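Local coordinates for protein 2-hydroxyisobutanoyl-CoA mutase large subunit (Aquincola tertiaricarbonis, PDB 4R3U) that catalyses, together with its small cobalamin-binding subunit, the reversible isomerisation of 2-hydroxyisobutyryl-CoA and (S)-3-hydroxybutyryl-CoA, at residues A[255-259]-A[260-264]; A[209-212]-A[213-216]. One frame throughout, in Å; residues are numbered along the deposited sequence.

Interaction 1: A[255-259]-A[260-264]; sequences YHISE and AGSSP. With 3HC (3-hydroxybutanoyl-coenzyme A), chain E.
S262 N turns back to I257 O (3.1 Å), and G261 N donates to S258 O at 2.8 Å; with G261 at positive phi, these bonds close helix 255-259 in a Schellman motif. A260 N reaches H256 O, coming from above the carbonyl plane (35° out of it). Water 1 donates to both S258 O and S262 O, bridging the last turn and the loop.

Apolar contact is slight: I257 CG2, anti to the backbone N, lies alongside S262, 3.5 Å from S262 CB. S262 OG turns onward and donates to S263 O.

Toward the substrate, H256 NE2 donates to the thioester oxygen O1 of 3HC (2.9 Å, N-H...O 157°), with O1 at the edge of the imidazole, in the plane of the ring. Y255 keeps CG anti to its N (chi1 -176°), which brings CE2 within 3.6 Å of 3HC C2. E259 CG sits above one face of the Y255 ring, toward its rim, while E259 OE1 accepts from A347 N. An alanine in place of H256 would probably leave O1 without this donor and open a gap beside the acyl group. The N-H bond from H256 would be expected to polarise the thioester C=O.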
ATOM      1  N   TYR A 255     -10.514  -8.769  16.772  1.00 16.91           N
ATOM      2  CA  TYR A 255     -10.159  -9.375  15.501  1.00 17.17           C
ATOM      3  C   TYR A 255     -11.151 -10.465  15.020  1.00 23.34           C
ATOM      4  O   TYR A 255     -11.667 -10.403  13.896  1.00 24.27           O
ATOM      5  CB  TYR A 255      -8.708  -9.924  15.535  1.00 17.36           C
ATOM      6  CG  TYR A 255      -8.258 -10.486  14.195  1.00 17.33           C
ATOM      7  CD1 TYR A 255      -7.756  -9.649  13.197  1.00 17.51           C
ATOM      8  CD2 TYR A 255      -8.409 -11.840  13.896  1.00 17.81           C
ATOM      9  CE1 TYR A 255      -7.435 -10.139  11.931  1.00 16.74           C
ATOM     10  CE2 TYR A 255      -8.080 -12.345  12.636  1.00 18.23           C
ATOM     11  CZ  TYR A 255      -7.594 -11.491  11.653  1.00 23.09           C
ATOM     12  OH  TYR A 255      -7.259 -11.982  10.407  1.00 21.82           O
ATOM     13  N   HIS A 256     -11.381 -11.466  15.876  1.00 20.59           N
ATOM     14  CA  HIS A 256     -12.219 -12.625  15.609  1.00 19.61           C
ATOM     15  C   HIS A 256     -13.668 -12.249  15.466  1.00 24.38           C
ATOM     16  O   HIS A 256     -14.372 -12.890  14.690  1.00 23.45           O
ATOM     17  CB  HIS A 256     -12.013 -13.678  16.696  1.00 19.61           C
ATOM     18  CG  HIS A 256     -10.575 -13.830  17.092  1.00 22.29           C
ATOM     19  ND1 HIS A 256     -10.005 -13.021  18.076  1.00 24.50           N
ATOM     20  CD2 HIS A 256      -9.627 -14.663  16.606  1.00 22.79           C
ATOM     21  CE1 HIS A 256      -8.743 -13.408  18.164  1.00 22.99           C
ATOM     22  NE2 HIS A 256      -8.471 -14.396  17.306  1.00 22.76           N
ATOM     23  N   ILE A 257     -14.129 -11.220  16.237  1.00 22.99           N
ATOM     24  CA  ILE A 257     -15.494 -10.698  16.169  1.00 22.53           C
ATOM     25  C   ILE A 257     -15.667 -10.109  14.759  1.00 24.65           C
ATOM     26  O   ILE A 257     -16.638 -10.452  14.073  1.00 24.73           O
ATOM     27  CB  ILE A 257     -15.800  -9.686  17.336  1.00 26.50           C
ATOM     28  CG1 ILE A 257     -15.836 -10.403  18.722  1.00 27.20           C
ATOM     29  CG2 ILE A 257     -17.114  -8.887  17.102  1.00 25.57           C
ATOM     30  CD1 ILE A 257     -15.484  -9.518  19.923  1.00 25.42           C
ATOM     31  N   SER A 258     -14.687  -9.288  14.299  1.00 20.22           N
ATOM     32  CA  SER A 258     -14.721  -8.718  12.942  1.00 19.54           C
ATOM     33  C   SER A 258     -14.715  -9.824  11.874  1.00 21.82           C
ATOM     34  O   SER A 258     -15.571  -9.844  10.982  1.00 21.47           O
ATOM     35  CB  SER A 258     -13.534  -7.788  12.720  1.00 19.93           C
ATOM     36  OG  SER A 258     -13.651  -7.153  11.460  1.00 22.92           O
ATOM     37  N   GLU A 259     -13.730 -10.726  11.968  1.00 18.38           N
ATOM     38  CA  GLU A 259     -13.535 -11.834  11.030  1.00 17.97           C
ATOM     39  C   GLU A 259     -14.703 -12.843  10.982  1.00 20.24           C
ATOM     40  O   GLU A 259     -14.900 -13.500   9.944  1.00 19.74           O
ATOM     41  CB  GLU A 259     -12.177 -12.490  11.256  1.00 18.22           C
ATOM     42  CG  GLU A 259     -11.029 -11.576  10.875  1.00 19.47           C
ATOM     43  CD  GLU A 259     -10.695 -11.537   9.400  1.00 34.81           C
ATOM     44  OE1 GLU A 259     -10.690 -10.428   8.821  1.00 36.73           O
ATOM     45  OE2 GLU A 259     -10.474 -12.622   8.815  1.00 28.10           O
ATOM     46  N   ALA A 260     -15.493 -12.923  12.083  1.00 16.13           N
ATOM     47  CA  ALA A 260     -16.712 -13.732  12.169  1.00 16.19           C
ATOM     48  C   ALA A 260     -17.867 -13.038  11.378  1.00 18.80           C
ATOM     49  O   ALA A 260     -18.940 -13.618  11.239  1.00 18.41           O
ATOM     50  CB  ALA A 260     -17.116 -13.931  13.622  1.00 16.30           C
ATOM     51  N   GLY A 261     -17.644 -11.783  10.960  1.00 16.47           N
ATOM     52  CA  GLY A 261     -18.554 -10.976  10.154  1.00 16.84           C
ATOM     53  C   GLY A 261     -19.089  -9.701  10.757  1.00 21.69           C
ATOM     54  O   GLY A 261     -20.105  -9.184  10.281  1.00 23.04           O
ATOM     55  N   SER A 262     -18.473  -9.213  11.846  1.00 20.66           N
ATOM     56  CA  SER A 262     -18.972  -8.010  12.534  1.00 20.89           C
ATOM     57  C   SER A 262     -18.592  -6.721  11.827  1.00 26.91           C
ATOM     58  O   SER A 262     -17.731  -6.682  10.945  1.00 25.69           O
ATOM     59  CB  SER A 262     -18.483  -7.962  13.983  1.00 23.61           C
ATOM     60  OG  SER A 262     -17.292  -7.195  14.145  1.00 26.65           O
ATOM     61  N   SER A 263     -19.222  -5.653  12.261  1.00 25.02           N
ATOM     62  CA  SER A 263     -18.911  -4.321  11.804  1.00 24.01           C
ATOM     63  C   SER A 263     -17.765  -3.826  12.710  1.00 27.90           C
ATOM     64  O   SER A 263     -17.611  -4.347  13.830  1.00 27.99           O
ATOM     65  CB  SER A 263     -20.133  -3.419  12.000  1.00 25.39           C
ATOM     66  OG  SER A 263     -20.428  -3.359  13.383  1.00 28.10           O
ATOM     67  N   PRO A 264     -16.999  -2.783  12.300  1.00 23.21           N
ATOM     68  CA  PRO A 264     -16.002  -2.200  13.213  1.00 23.00           C
ATOM     69  C   PRO A 264     -16.598  -1.713  14.562  1.00 26.06           C
ATOM     70  O   PRO A 264     -15.923  -1.770  15.578  1.00 27.01           O
ATOM     71  CB  PRO A 264     -15.434  -1.043  12.385  1.00 24.57           C
ATOM     72  CG  PRO A 264     -15.634  -1.472  10.972  1.00 27.07           C
ATOM     73  CD  PRO A 264     -16.986  -2.085  11.002  1.00 23.45           C
TER
HETATM   74  N1A 3HC E 801       9.212   4.415  24.391  0.50 46.88           N
HETATM   75  C2A 3HC E 801       9.769   3.700  25.562  0.50 45.91           C
HETATM   76  N3A 3HC E 801       9.333   2.299  25.617  0.50 44.89           N
HETATM   77  C4A 3HC E 801       8.522   1.770  24.670  0.50 45.41           C
HETATM   78  C5A 3HC E 801       8.057   2.502  23.636  0.50 46.16           C
HETATM   79  C6A 3HC E 801       8.386   3.807  23.521  0.50 45.41           C
HETATM   80  N6A 3HC E 801       7.893   4.480  22.481  0.50 43.70           N
HETATM   81  N7A 3HC E 801       7.304   1.693  22.885  0.50 44.40           N
HETATM   82  C8A 3HC E 801       7.310   0.484  23.439  0.50 42.80           C
HETATM   83  N9A 3HC E 801       8.033   0.537  24.553  0.50 42.50           N
HETATM   84  C1B 3HC E 801       8.342  -0.551  25.530  0.50 38.06           C
HETATM   85  C2B 3HC E 801       7.110  -1.054  26.251  0.50 35.54           C
HETATM   86  O2B 3HC E 801       6.822  -0.274  27.416  0.50 35.58           O
HETATM   87  C3B 3HC E 801       7.507  -2.479  26.601  0.50 38.73           C
HETATM   88  O3B 3HC E 801       8.332  -2.507  27.792  0.50 44.84           O
HETATM   89  P3B 3HC E 801       8.125  -3.569  28.990  0.50 43.89           P
HETATM   90  O7A 3HC E 801       8.337  -4.870  28.324  0.50 45.33           O
HETATM   91  O8A 3HC E 801       9.201  -3.173  29.933  0.50 47.76           O
HETATM   92  O9A 3HC E 801       6.745  -3.278  29.440  0.50 39.49           O
HETATM   93  C4B 3HC E 801       8.369  -2.907  25.418  0.50 36.96           C
HETATM   94  O4B 3HC E 801       8.879  -1.683  24.808  0.50 38.51           O
HETATM   95  C5B 3HC E 801       7.561  -3.755  24.420  0.50 34.44           C
HETATM   96  O5B 3HC E 801       6.632  -2.918  23.696  0.50 33.39           O
HETATM   97  P1A 3HC E 801       5.014  -3.086  23.771  0.50 33.76           P
HETATM   98  O1A 3HC E 801       4.587  -3.716  25.050  0.50 34.58           O
HETATM   99  O2A 3HC E 801       4.402  -1.803  23.387  0.50 32.48           O
HETATM  100  O3A 3HC E 801       4.859  -4.097  22.486  0.50 33.55           O
HETATM  101  P2A 3HC E 801       4.726  -5.716  22.510  0.50 29.74           P
HETATM  102  O4A 3HC E 801       4.670  -6.180  21.116  0.50 28.43           O
HETATM  103  O5A 3HC E 801       5.720  -6.329  23.425  0.50 33.02           O
HETATM  104  O6A 3HC E 801       3.305  -5.876  23.186  0.50 28.82           O
HETATM  105  CBP 3HC E 801       0.914  -6.237  23.336  0.50 27.99           C
HETATM  106  CCP 3HC E 801       2.054  -5.539  22.563  0.50 29.25           C
HETATM  107  CDP 3HC E 801       0.855  -5.576  24.720  0.50 26.17           C
HETATM  108  CEP 3HC E 801      -0.420  -5.966  22.629  0.50 28.00           C
HETATM  109  CAP 3HC E 801       1.186  -7.771  23.488  0.50 27.59           C
HETATM  110  OAP 3HC E 801       0.226  -8.467  24.313  0.50 27.43           O
HETATM  111  C9P 3HC E 801       1.510  -8.553  22.183  0.50 28.49           C
HETATM  112  O9P 3HC E 801       2.664  -8.635  21.757  0.50 29.02           O
HETATM  113  N8P 3HC E 801       0.484  -9.206  21.613  0.50 28.88           N
HETATM  114  C7P 3HC E 801       0.681 -10.035  20.418  0.50 26.92           C
HETATM  115  C6P 3HC E 801      -0.569 -10.856  20.134  0.50 24.04           C
HETATM  116  C5P 3HC E 801      -0.452 -11.661  18.836  0.50 21.79           C
HETATM  117  O5P 3HC E 801       0.509 -11.555  18.070  0.50 21.65           O
HETATM  118  N4P 3HC E 801      -1.492 -12.478  18.634  0.50 20.57           N
HETATM  119  C3P 3HC E 801      -1.601 -13.323  17.453  0.50 22.35           C
HETATM  120  C2P 3HC E 801      -3.061 -13.621  17.240  0.50 22.78           C
HETATM  121  S1P 3HC E 801      -3.337 -14.594  15.729  0.50 26.37           S
HETATM  122  C1  3HC E 801      -5.122 -14.759  15.889  0.50 27.73           C
HETATM  123  O1  3HC E 801      -5.694 -14.990  16.952  0.50 27.03           O
HETATM  124  C2  3HC E 801      -5.952 -14.501  14.618  0.50 29.36           C
HETATM  125  C3  3HC E 801      -5.936 -15.695  13.659  0.50 31.51           C
HETATM  126  O3  3HC E 801      -4.590 -16.003  13.312  0.50 33.43           O
HETATM  127  C4  3HC E 801      -6.626 -16.920  14.278  0.50 31.00           C
HETATM  128  O   HOH W   1     -16.509  -8.006   8.681  1.00 27.14           O

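Interaction 2: A[209-212]-A[213-216]; sequences QADI and LKEY. With 3KK (S-{(3R,5R,9R)-1-[(2R,3S,4R,5R)-5-(6-amino-9H-purin-9-yl)-4-hydroxy-3-(phosphonooxy)tetrahydrofuran-2-yl]-3,5,9-trihydroxy-8,8-dimethyl-3,5-dioxido-10,14-dioxo-2,4,6-trioxa-11,15-diaza-3lambda~5~,5lambda~5~-diphosphaheptadecan-17-yl} 2-hydroxy-2-methylpropanethioate), chain F.
The loop that leaves strand 206-208 and enters helix 213-219 forms this contact, a strand-to-helix junction of the TIM barrel with a capped helix start. D211 caps it: OD1 accepts from K214 N at 3.3 Å, met from above the carboxylate plane (54° out of it) and with a fairly straight N-H...O angle of 160°. Y278 OH also bonds OD1, and S253 N holds OD2, so both carboxylate oxygens have partners beyond the cap. In the first turn, I212 O accepts from both E215 N (2.9 Å) and Y216 N; the latter approaches nearly along the C=O axis.

K214 folds back over the loop. Its CG sits between the backbone N and carbonyl carbon, and bends at chi2 and chi4 bring NZ to D211 O, 2.7 Å away and in the carbonyl plane. NZ also forms a salt bridge with E215 OE2 (2.5 Å), bonds N180 OD1, and makes a weak bond to Q209 OE1 at 3.3 Å. This buried ammonium is thus tied to loop and helix alike.

Q209, extended beyond CG, crosses K214 at about a right angle and donates through NE2 to O1 of 3KK (3.2 Å, N-H...O 168°). I212 CG1 packs obliquely against Y216 CE2 at 3.7 Å. A substrate-binding residue just beyond a strand, followed by a capped helix, is the beta-to-alpha arrangement of TIM-barrel active sites.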
ATOM      1  N   GLN A 209      -3.307 -15.380  24.441  1.00 29.25           N
ATOM      2  CA  GLN A 209      -4.555 -14.706  24.033  1.00 28.46           C
ATOM      3  C   GLN A 209      -5.620 -14.807  25.140  1.00 31.05           C
ATOM      4  O   GLN A 209      -6.208 -13.788  25.511  1.00 32.86           O
ATOM      5  CB  GLN A 209      -5.066 -15.233  22.680  1.00 28.26           C
ATOM      6  CG  GLN A 209      -6.146 -14.358  22.079  1.00 23.00           C
ATOM      7  CD  GLN A 209      -6.307 -14.624  20.619  1.00 33.94           C
ATOM      8  OE1 GLN A 209      -7.108 -15.477  20.196  1.00 27.67           O
ATOM      9  NE2 GLN A 209      -5.488 -13.945  19.828  1.00 21.80           N
ATOM     10  N   ALA A 210      -5.832 -16.028  25.677  1.00 24.24           N
ATOM     11  CA  ALA A 210      -6.686 -16.357  26.833  1.00 24.21           C
ATOM     12  C   ALA A 210      -8.179 -15.931  26.864  1.00 28.37           C
ATOM     13  O   ALA A 210      -8.985 -16.609  27.501  1.00 28.42           O
ATOM     14  CB  ALA A 210      -5.981 -15.980  28.128  1.00 25.00           C
ATOM     15  N   ASP A 211      -8.536 -14.822  26.209  1.00 26.22           N
ATOM     16  CA  ASP A 211      -9.909 -14.275  26.152  1.00 26.19           C
ATOM     17  C   ASP A 211     -10.925 -15.300  25.692  1.00 25.26           C
ATOM     18  O   ASP A 211     -11.048 -15.567  24.502  1.00 21.52           O
ATOM     19  CB  ASP A 211      -9.977 -13.004  25.255  1.00 26.70           C
ATOM     20  CG  ASP A 211     -11.319 -12.297  25.174  1.00 27.43           C
ATOM     21  OD1 ASP A 211     -12.317 -12.812  25.755  1.00 28.20           O
ATOM     22  OD2 ASP A 211     -11.388 -11.257  24.508  1.00 31.76           O
ATOM     23  N   ILE A 212     -11.675 -15.833  26.648  1.00 23.60           N
ATOM     24  CA  ILE A 212     -12.707 -16.841  26.389  1.00 23.03           C
ATOM     25  C   ILE A 212     -14.065 -16.266  25.968  1.00 25.94           C
ATOM     26  O   ILE A 212     -14.785 -16.897  25.207  1.00 27.17           O
ATOM     27  CB  ILE A 212     -12.789 -17.873  27.532  1.00 26.84           C
ATOM     28  CG1 ILE A 212     -13.362 -19.209  27.058  1.00 26.49           C
ATOM     29  CG2 ILE A 212     -13.508 -17.315  28.784  1.00 30.06           C
ATOM     30  CD1 ILE A 212     -12.407 -20.068  26.294  1.00 26.12           C
ATOM     31  N   LEU A 213     -14.400 -15.068  26.416  1.00 22.01           N
ATOM     32  CA  LEU A 213     -15.679 -14.447  26.064  1.00 21.11           C
ATOM     33  C   LEU A 213     -15.849 -14.294  24.548  1.00 27.73           C
ATOM     34  O   LEU A 213     -16.910 -14.632  24.001  1.00 29.94           O
ATOM     35  CB  LEU A 213     -15.920 -13.144  26.872  1.00 20.24           C
ATOM     36  CG  LEU A 213     -15.941 -13.319  28.446  1.00 22.99           C
ATOM     37  CD1 LEU A 213     -15.952 -12.007  29.168  1.00 23.10           C
ATOM     38  CD2 LEU A 213     -17.086 -14.174  28.922  1.00 20.78           C
ATOM     39  N   LYS A 214     -14.756 -13.953  23.858  1.00 23.11           N
ATOM     40  CA  LYS A 214     -14.763 -13.795  22.415  1.00 22.50           C
ATOM     41  C   LYS A 214     -14.823 -15.134  21.698  1.00 28.18           C
ATOM     42  O   LYS A 214     -15.148 -15.173  20.520  1.00 28.20           O
ATOM     43  CB  LYS A 214     -13.575 -12.917  21.956  1.00 24.72           C
ATOM     44  CG  LYS A 214     -12.195 -13.517  22.129  1.00 21.03           C
ATOM     45  CD  LYS A 214     -11.678 -14.218  20.888  1.00 12.27           C
ATOM     46  CE  LYS A 214     -10.203 -14.506  21.048  1.00 22.47           C
ATOM     47  NZ  LYS A 214      -9.909 -15.624  22.005  1.00 14.37           N
ATOM     48  N   GLU A 215     -14.483 -16.236  22.403  1.00 26.18           N
ATOM     49  CA  GLU A 215     -14.542 -17.611  21.881  1.00 24.65           C
ATOM     50  C   GLU A 215     -16.000 -18.040  21.770  1.00 28.14           C
ATOM     51  O   GLU A 215     -16.396 -18.581  20.745  1.00 27.79           O
ATOM     52  CB  GLU A 215     -13.752 -18.568  22.786  1.00 25.52           C
ATOM     53  CG  GLU A 215     -12.230 -18.386  22.698  1.00 26.70           C
ATOM     54  CD  GLU A 215     -11.650 -18.542  21.307  1.00 24.92           C
ATOM     55  OE1 GLU A 215     -12.200 -19.341  20.526  1.00 28.46           O
ATOM     56  OE2 GLU A 215     -10.714 -17.793  20.960  1.00 36.78           O
ATOM     57  N   TYR A 216     -16.818 -17.726  22.800  1.00 24.16           N
ATOM     58  CA  TYR A 216     -18.258 -18.021  22.772  1.00 24.04           C
ATOM     59  C   TYR A 216     -18.959 -17.165  21.714  1.00 28.09           C
ATOM     60  O   TYR A 216     -19.839 -17.638  20.996  1.00 28.89           O
ATOM     61  CB  TYR A 216     -18.898 -17.818  24.159  1.00 24.81           C
ATOM     62  CG  TYR A 216     -18.336 -18.740  25.217  1.00 25.00           C
ATOM     63  CD1 TYR A 216     -18.574 -20.112  25.175  1.00 26.31           C
ATOM     64  CD2 TYR A 216     -17.581 -18.243  26.273  1.00 25.45           C
ATOM     65  CE1 TYR A 216     -18.033 -20.971  26.137  1.00 28.13           C
ATOM     66  CE2 TYR A 216     -17.046 -19.090  27.247  1.00 26.44           C
ATOM     67  CZ  TYR A 216     -17.264 -20.455  27.168  1.00 31.07           C
ATOM     68  OH  TYR A 216     -16.723 -21.293  28.118  1.00 26.66           O
TER
HETATM   69  C4  3KK F 802      -6.247 -17.203  15.079  0.50  6.91           C
HETATM   70  C3  3KK F 802      -5.393 -16.015  14.647  0.50 12.48           C
HETATM   71  C2  3KK F 802      -6.151 -15.159  13.634  0.50 14.70           C
HETATM   72  O3  3KK F 802      -4.225 -16.533  14.033  0.50 11.40           O
HETATM   73  C1  3KK F 802      -4.972 -15.135  15.831  0.50 19.36           C
HETATM   74  O1  3KK F 802      -5.742 -14.852  16.752  0.50 19.20           O
HETATM   75  S1P 3KK F 802      -3.301 -14.585  15.726  0.50 26.37           S
HETATM   76  C2P 3KK F 802      -3.080 -13.627  17.252  0.50 22.78           C
HETATM   77  C3P 3KK F 802      -1.620 -13.319  17.465  0.50 22.35           C
HETATM   78  N4P 3KK F 802      -1.508 -12.471  18.645  0.50 20.57           N
HETATM   79  C5P 3KK F 802      -0.464 -11.661  18.843  0.50 21.79           C
HETATM   80  O5P 3KK F 802       0.498 -11.559  18.075  0.50 21.65           O
HETATM   81  C6P 3KK F 802      -0.574 -10.853  20.141  0.50 24.04           C
HETATM   82  C7P 3KK F 802       0.679 -10.036  20.421  0.50 26.92           C
HETATM   83  N8P 3KK F 802       0.486  -9.207  21.617  0.50 28.88           N
HETATM   84  C9P 3KK F 802       1.511  -8.548  22.177  0.50 28.49           C
HETATM   85  O9P 3KK F 802       2.662  -8.621  21.744  0.50 29.02           O
HETATM   86  CAP 3KK F 802       1.191  -7.769  23.486  0.50 27.59           C
HETATM   87  OAP 3KK F 802       0.233  -8.466  24.311  0.50 27.43           O
HETATM   88  CBP 3KK F 802       0.919  -6.234  23.336  0.50 27.99           C
HETATM   89  CDP 3KK F 802       0.855  -5.577  24.724  0.50 26.17           C
HETATM   90  CEP 3KK F 802      -0.413  -5.962  22.628  0.50 28.00           C
HETATM   91  CCP 3KK F 802       2.062  -5.534  22.571  0.50 29.25           C
HETATM   92  O6A 3KK F 802       3.312  -5.879  23.194  0.50 28.82           O
HETATM   93  P2A 3KK F 802       4.734  -5.717  22.521  0.50 29.74           P
HETATM   94  O4A 3KK F 802       4.680  -6.180  21.126  0.50 28.43           O
HETATM   95  O5A 3KK F 802       5.727  -6.331  23.436  0.50 33.02           O
HETATM   96  O3A 3KK F 802       4.867  -4.099  22.498  0.50 33.55           O
HETATM   97  P1A 3KK F 802       5.011  -3.090  23.786  0.50 33.76           P
HETATM   98  O1A 3KK F 802       4.586  -3.724  25.062  0.50 34.58           O
HETATM   99  O2A 3KK F 802       4.391  -1.811  23.402  0.50 32.48           O
HETATM  100  O5B 3KK F 802       6.628  -2.910  23.714  0.50 33.39           O
HETATM  101  C5B 3KK F 802       7.560  -3.747  24.435  0.50 34.44           C
HETATM  102  C4B 3KK F 802       8.369  -2.898  25.433  0.50 36.96           C
HETATM  103  O4B 3KK F 802       8.882  -1.677  24.819  0.50 38.51           O
HETATM  104  C3B 3KK F 802       7.505  -2.464  26.612  0.50 38.73           C
HETATM  105  O3B 3KK F 802       8.326  -2.495  27.805  0.50 44.84           O
HETATM  106  P3B 3KK F 802       8.118  -3.564  28.998  0.50 43.89           P
HETATM  107  O8A 3KK F 802       6.735  -3.283  29.442  0.50 39.49           O
HETATM  108  O7A 3KK F 802       8.341  -4.861  28.327  0.50 45.33           O
HETATM  109  O9A 3KK F 802       9.187  -3.168  29.947  0.50 47.76           O
HETATM  110  C2B 3KK F 802       7.117  -1.040  26.259  0.50 35.54           C
HETATM  111  O2B 3KK F 802       6.828  -0.257  27.424  0.50 35.58           O
HETATM  112  C1B 3KK F 802       8.355  -0.542  25.540  0.50 38.06           C
HETATM  113  N9A 3KK F 802       8.049   0.546  24.564  0.50 42.50           N
HETATM  114  C8A 3KK F 802       7.310   0.494  23.458  0.50 42.80           C
HETATM  115  N7A 3KK F 802       7.308   1.702  22.901  0.50 44.40           N
HETATM  116  C5A 3KK F 802       8.070   2.509  23.648  0.50 46.16           C
HETATM  117  C4A 3KK F 802       8.537   1.780  24.682  0.50 45.41           C
HETATM  118  N3A 3KK F 802       9.349   2.327  25.624  0.50 44.89           N
HETATM  119  C2A 3KK F 802       9.740   3.682  25.530  0.50 45.91           C
HETATM  120  N1A 3KK F 802       9.227   4.410  24.420  0.50 46.88           N
HETATM  121  C6A 3KK F 802       8.405   3.813  23.532  0.50 45.41           C
HETATM  122  N6A 3KK F 802       7.913   4.486  22.490  0.50 43.70           N

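How the interactions relate
Interaction 2 comes first along the chain and interaction 1 follows; their centres lie 14 Å apart, yet their side chains meet beside the substrate. H256 of 255-259 packs on both parts of 209-216: ND1 lies 3.3 Å from K214 CE, and H256 CE1 approaches Q209 OE1 to the same distance. H256 and Q209 converge on one thioester oxygen, each hydrogen-bonding O1 with its own N-H, in both bound acyl-CoA forms. K214 CE lies against the H256 ring, so the lysine packs beside the substrate-binding pair. The two differ in their reach toward cobalamin: 255-264 touches it through Y255, H256, E259 and A260, whereas E215 stays about 6 Å from it, side chain to cofactor.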